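Local coordinates for NDP-rhamnosyltransferase (Saccharopolyspora spinosa, PDB 3TSA), which is a glycosyltransferase of the GT-B fold, built from two domains that each hold a parallel beta sheet, at residues D101-Y106 and A124-V129; R3-P8 and L33-P38. All blocks are in the same frame, centred on the assembly; numbering follows the deposited sequence.

Interaction 1 of 2, residues D101-Y106 and A124-V129; sequences DQLPEY and ALIGRV
Ile126 is the knuckle between the two helices: its side chain points at helix 82-113 and splits its contacts between Tyr106 and Leu103. CG1 stands anti to the backbone N (chi1 179°), which carries it over one face of the Tyr106 ring. Ile126 CG1 lies 3.9 Å from the centroid of that ring, only 15° off the normal, a CH-pi contact displaced toward the CG-CD2 side; its nearest ring atom is Tyr106 CD2 at 3.8 Å. From CG1 the chain turns on to CD1, which meets Leu103 CD1 at 3.6 Å as the two side chains cross obliquely. Both segments belong to the N-terminal domain of a GT-B fold, where helix 82-113 and helix 125-133, joined through strand 117-121, pack here at -56° with their short axes 10.3 Å apart. One turn on from Ile126, Val129 extends the apolar seam. Leu103 has CG anti to its backbone N, and this brings its branched end closer to the partner helix than its CB direction would suggest; Val129 CG1 sits against both of its methyls, at 4.0 Å from Leu103 CD2, the side chains crossing nearly at a right angle. At the other end of the contact, Gln102 OE1 only grazes Ile126 CG2, 4.4 Å away. Leu160 and Leu172 close in on Val129, while Ile54 packs against Tyr106.

Interaction 2 of 2, residues R3-P8 and L33-P38; sequences RVLVVP and LIAAPP
Ile34 CD1 packs on Val6 at the apolar centre, 3.6 Å from Val6 CB and nearly as close to both valine methyls. The two side chains lie side by side on one face of the sheet; CG1 of Ile34 runs beside its own backbone N (chi1 -51°), swinging CD1 toward the neighbouring strand, while Ile34 CG2 meets the Pro8 ring at CG. On the other face Leu5 CD1 reaches over to Leu33 CB (4.3 Å) and Ala35 CB (4.2 Å). Three backbone hydrogen bonds lace the strands beneath these groups: Leu33 N to Val4 O, Val6 N to Leu33 O at 2.8 Å, and Ala35 N to Val6 O at 2.9 Å, the last two running nearly along the C=O axes. Beyond them the strands part at Pro8, whose ring nitrogen has no hydrogen to donate; its CD lies 3.4 Å from Ala35 O. A water takes over there, donating to Ala35 O at 2.8 Å and to Pro8 O at 3.2 Å. Flanked by strands 50-53 and 117-121, this parallel pair, linked by a crossover that includes helices 12-16 and 19-27, forms the first beta-alpha-beta unit of the Rossmann-like N-terminal domain of a GT-B protein.

Interaction 2 lies in the parallel sheet of the N-terminal domain and interaction 1 in the helices packed on it, their centres about 11 Å apart. Tyr106 and Ile126 serve both. Tyr106 meets the sheet with CE1, 3.6 Å from Ala35 CB. Ile126 CG2 rests on Val7 CG1 at 3.7 Å, and Val7 CG1 also approaches Gly127 N, in the first turn of helix 125-133. Just ahead of that helix, Ala124 CB is 3.5 Å from Val7 O. Val7, the last residue of its strand, and Ala35 in strand 31-36 thus lie against the residues at which the two helices cross.

Interaction 1 of 2, residues D101-Y106 and A124-V129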
# COMPACT_ATOMS: atom_id res chain seq x y z
N ASP A 101 7.92 -5.00 -28.98
CA ASP A 101 7.74 -6.40 -28.53
C ASP A 101 6.50 -6.60 -27.70
O ASP A 101 5.84 -7.64 -27.86
CB ASP A 101 8.96 -6.90 -27.74
CG ASP A 101 10.22 -7.07 -28.61
OD1 ASP A 101 10.19 -6.96 -29.87
OD2 ASP A 101 11.29 -7.25 -27.99
N GLN A 102 6.18 -5.64 -26.82
CA GLN A 102 5.12 -5.80 -25.81
C GLN A 102 3.82 -5.19 -26.18
O GLN A 102 2.82 -5.30 -25.45
CB GLN A 102 5.54 -5.09 -24.54
CG GLN A 102 6.75 -5.70 -23.88
CD GLN A 102 7.21 -4.83 -22.75
OE1 GLN A 102 6.94 -3.61 -22.73
NE2 GLN A 102 7.90 -5.44 -21.80
N LEU A 103 3.79 -4.48 -27.29
CA LEU A 103 2.53 -3.81 -27.69
C LEU A 103 1.24 -4.69 -27.69
O LEU A 103 0.14 -4.25 -27.25
CB LEU A 103 2.78 -3.16 -29.06
CG LEU A 103 1.75 -2.10 -29.38
CD1 LEU A 103 1.28 -1.15 -28.23
CD2 LEU A 103 2.06 -1.26 -30.68
N PRO A 104 1.32 -5.90 -28.25
CA PRO A 104 0.14 -6.74 -28.32
C PRO A 104 -0.41 -7.04 -26.92
O PRO A 104 -1.64 -7.03 -26.75
CB PRO A 104 0.64 -8.04 -29.03
CG PRO A 104 1.80 -7.64 -29.81
CD PRO A 104 2.47 -6.46 -29.01
N GLU A 105 0.49 -7.30 -25.95
CA GLU A 105 -0.01 -7.57 -24.57
C GLU A 105 -0.67 -6.34 -24.00
O GLU A 105 -1.72 -6.48 -23.31
CB GLU A 105 1.11 -7.98 -23.66
CG GLU A 105 1.50 -9.40 -23.83
CD GLU A 105 2.81 -9.58 -23.15
OE1 GLU A 105 3.85 -9.19 -23.76
OE2 GLU A 105 2.77 -10.03 -21.97
N TYR A 106 -0.09 -5.15 -24.23
CA TYR A 106 -0.68 -3.91 -23.65
C TYR A 106 -1.97 -3.58 -24.30
O TYR A 106 -2.90 -3.08 -23.66
CB TYR A 106 0.30 -2.69 -23.68
CG TYR A 106 1.42 -2.74 -22.59
CD1 TYR A 106 1.34 -1.97 -21.38
CD2 TYR A 106 2.53 -3.56 -22.75
CE1 TYR A 106 2.43 -2.02 -20.41
CE2 TYR A 106 3.57 -3.62 -21.81
CZ TYR A 106 3.50 -2.86 -20.64
OH TYR A 106 4.53 -2.99 -19.73
N ALA A 124 9.15 4.94 -19.97
CA ALA A 124 8.42 3.78 -20.46
C ALA A 124 7.66 4.14 -21.74
O ALA A 124 6.46 4.43 -21.73
CB ALA A 124 7.48 3.24 -19.36
N LEU A 125 8.41 4.18 -22.86
CA LEU A 125 7.87 4.60 -24.11
C LEU A 125 6.66 3.84 -24.56
O LEU A 125 5.83 4.43 -25.24
CB LEU A 125 8.95 4.53 -25.21
CG LEU A 125 10.20 5.38 -24.92
CD1 LEU A 125 11.27 5.08 -25.99
CD2 LEU A 125 9.73 6.81 -24.91
N ILE A 126 6.54 2.56 -24.21
CA ILE A 126 5.30 1.83 -24.52
C ILE A 126 4.05 2.58 -24.08
O ILE A 126 3.02 2.57 -24.78
CB ILE A 126 5.31 0.41 -23.90
CG1 ILE A 126 3.97 -0.32 -24.21
CG2 ILE A 126 5.46 0.48 -22.40
CD1 ILE A 126 3.69 -0.49 -25.67
N GLY A 127 4.06 3.19 -22.87
CA GLY A 127 2.85 3.92 -22.46
C GLY A 127 2.41 5.08 -23.35
O GLY A 127 1.23 5.35 -23.56
N ARG A 128 3.39 5.77 -23.91
CA ARG A 128 3.13 6.81 -24.87
C ARG A 128 2.57 6.26 -26.22
O ARG A 128 1.63 6.86 -26.79
CB ARG A 128 4.37 7.65 -25.12
CG ARG A 128 4.79 8.41 -23.84
CD ARG A 128 6.07 9.19 -24.07
NE ARG A 128 5.77 10.30 -24.96
CZ ARG A 128 6.69 11.15 -25.44
NH1 ARG A 128 7.96 11.02 -25.08
NH2 ARG A 128 6.31 12.16 -26.26
N VAL A 129 3.17 5.17 -26.72
CA VAL A 129 2.65 4.47 -27.91
C VAL A 129 1.20 4.06 -27.61
O VAL A 129 0.30 4.33 -28.41
CB VAL A 129 3.55 3.30 -28.32
CG1 VAL A 129 2.87 2.46 -29.47
CG2 VAL A 129 4.96 3.86 -28.80

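Interaction 2 of 2, residues R3-P8 and L33-P38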
# COMPACT_ATOMS: atom_id res chain seq x y z
N ARG A 3 -10.21 4.85 -14.01
CA ARG A 3 -9.46 3.61 -13.99
C ARG A 3 -8.06 3.95 -14.51
O ARG A 3 -7.89 4.26 -15.71
CB ARG A 3 -10.14 2.56 -14.86
CG ARG A 3 -11.18 1.68 -14.08
CD ARG A 3 -11.58 0.31 -14.83
NE ARG A 3 -12.08 0.68 -16.12
CZ ARG A 3 -13.30 1.19 -16.33
NH1 ARG A 3 -13.68 1.55 -17.57
NH2 ARG A 3 -14.16 1.33 -15.31
N VAL A 4 -7.06 3.91 -13.61
CA VAL A 4 -5.71 4.31 -13.97
C VAL A 4 -4.82 3.11 -14.22
O VAL A 4 -4.51 2.40 -13.26
CB VAL A 4 -5.09 5.22 -12.86
CG1 VAL A 4 -3.63 5.78 -13.28
CG2 VAL A 4 -6.09 6.32 -12.49
N LEU A 5 -4.31 2.99 -15.47
CA LEU A 5 -3.31 1.93 -15.78
C LEU A 5 -1.94 2.55 -15.63
O LEU A 5 -1.68 3.57 -16.35
CB LEU A 5 -3.48 1.37 -17.21
CG LEU A 5 -2.58 0.20 -17.64
CD1 LEU A 5 -2.75 -1.02 -16.72
CD2 LEU A 5 -2.91 -0.22 -19.10
N VAL A 6 -1.11 1.94 -14.81
CA VAL A 6 0.19 2.47 -14.52
C VAL A 6 1.21 1.66 -15.33
O VAL A 6 1.18 0.40 -15.34
CB VAL A 6 0.46 2.34 -13.05
CG1 VAL A 6 1.88 2.86 -12.69
CG2 VAL A 6 -0.66 3.03 -12.29
N VAL A 7 2.07 2.38 -16.06
CA VAL A 7 2.99 1.76 -17.00
C VAL A 7 4.39 2.20 -16.60
O VAL A 7 4.84 3.27 -17.00
CB VAL A 7 2.70 2.25 -18.40
CG1 VAL A 7 3.56 1.58 -19.42
CG2 VAL A 7 1.20 2.03 -18.73
N PRO A 8 5.06 1.41 -15.71
CA PRO A 8 6.37 1.79 -15.29
C PRO A 8 7.42 1.08 -16.13
O PRO A 8 7.10 0.11 -16.85
CB PRO A 8 6.39 1.31 -13.85
CG PRO A 8 5.48 0.07 -13.88
CD PRO A 8 4.44 0.37 -14.85
N LEU A 33 -4.34 -0.12 -11.59
CA LEU A 33 -3.76 -1.42 -11.90
C LEU A 33 -2.37 -1.16 -12.47
O LEU A 33 -2.18 -0.28 -13.38
CB LEU A 33 -4.63 -2.10 -12.99
CG LEU A 33 -4.27 -3.55 -13.44
CD1 LEU A 33 -4.41 -4.58 -12.29
CD2 LEU A 33 -5.17 -4.07 -14.60
N ILE A 34 -1.37 -1.92 -11.99
CA ILE A 34 0.01 -1.75 -12.44
C ILE A 34 0.36 -2.79 -13.54
O ILE A 34 0.34 -4.00 -13.26
CB ILE A 34 0.96 -2.04 -11.27
CG1 ILE A 34 0.57 -1.23 -10.02
CG2 ILE A 34 2.45 -1.75 -11.67
CD1 ILE A 34 0.64 0.16 -10.24
N ALA A 35 0.69 -2.37 -14.77
CA ALA A 35 1.11 -3.37 -15.76
C ALA A 35 2.57 -3.75 -15.36
O ALA A 35 3.47 -2.88 -15.33
CB ALA A 35 1.06 -2.74 -17.21
N ALA A 36 2.81 -5.01 -15.01
CA ALA A 36 4.03 -5.42 -14.36
C ALA A 36 4.66 -6.61 -15.07
O ALA A 36 4.04 -7.70 -15.13
CB ALA A 36 3.77 -5.79 -12.90
N PRO A 37 5.86 -6.41 -15.60
CA PRO A 37 6.56 -7.62 -15.99
C PRO A 37 7.07 -8.26 -14.69
O PRO A 37 6.99 -7.63 -13.62
CB PRO A 37 7.75 -7.10 -16.85
CG PRO A 37 8.00 -5.76 -16.41
CD PRO A 37 6.69 -5.21 -15.72
N PRO A 38 7.64 -9.47 -14.79
CA PRO A 38 8.12 -10.26 -13.62
C PRO A 38 8.98 -9.48 -12.64
O PRO A 38 8.80 -9.65 -11.42
CB PRO A 38 8.97 -11.34 -14.29
CG PRO A 38 8.13 -11.60 -15.53
CD PRO A 38 7.89 -10.20 -16.05
O HOH W 1 4.45 -1.52 -17.55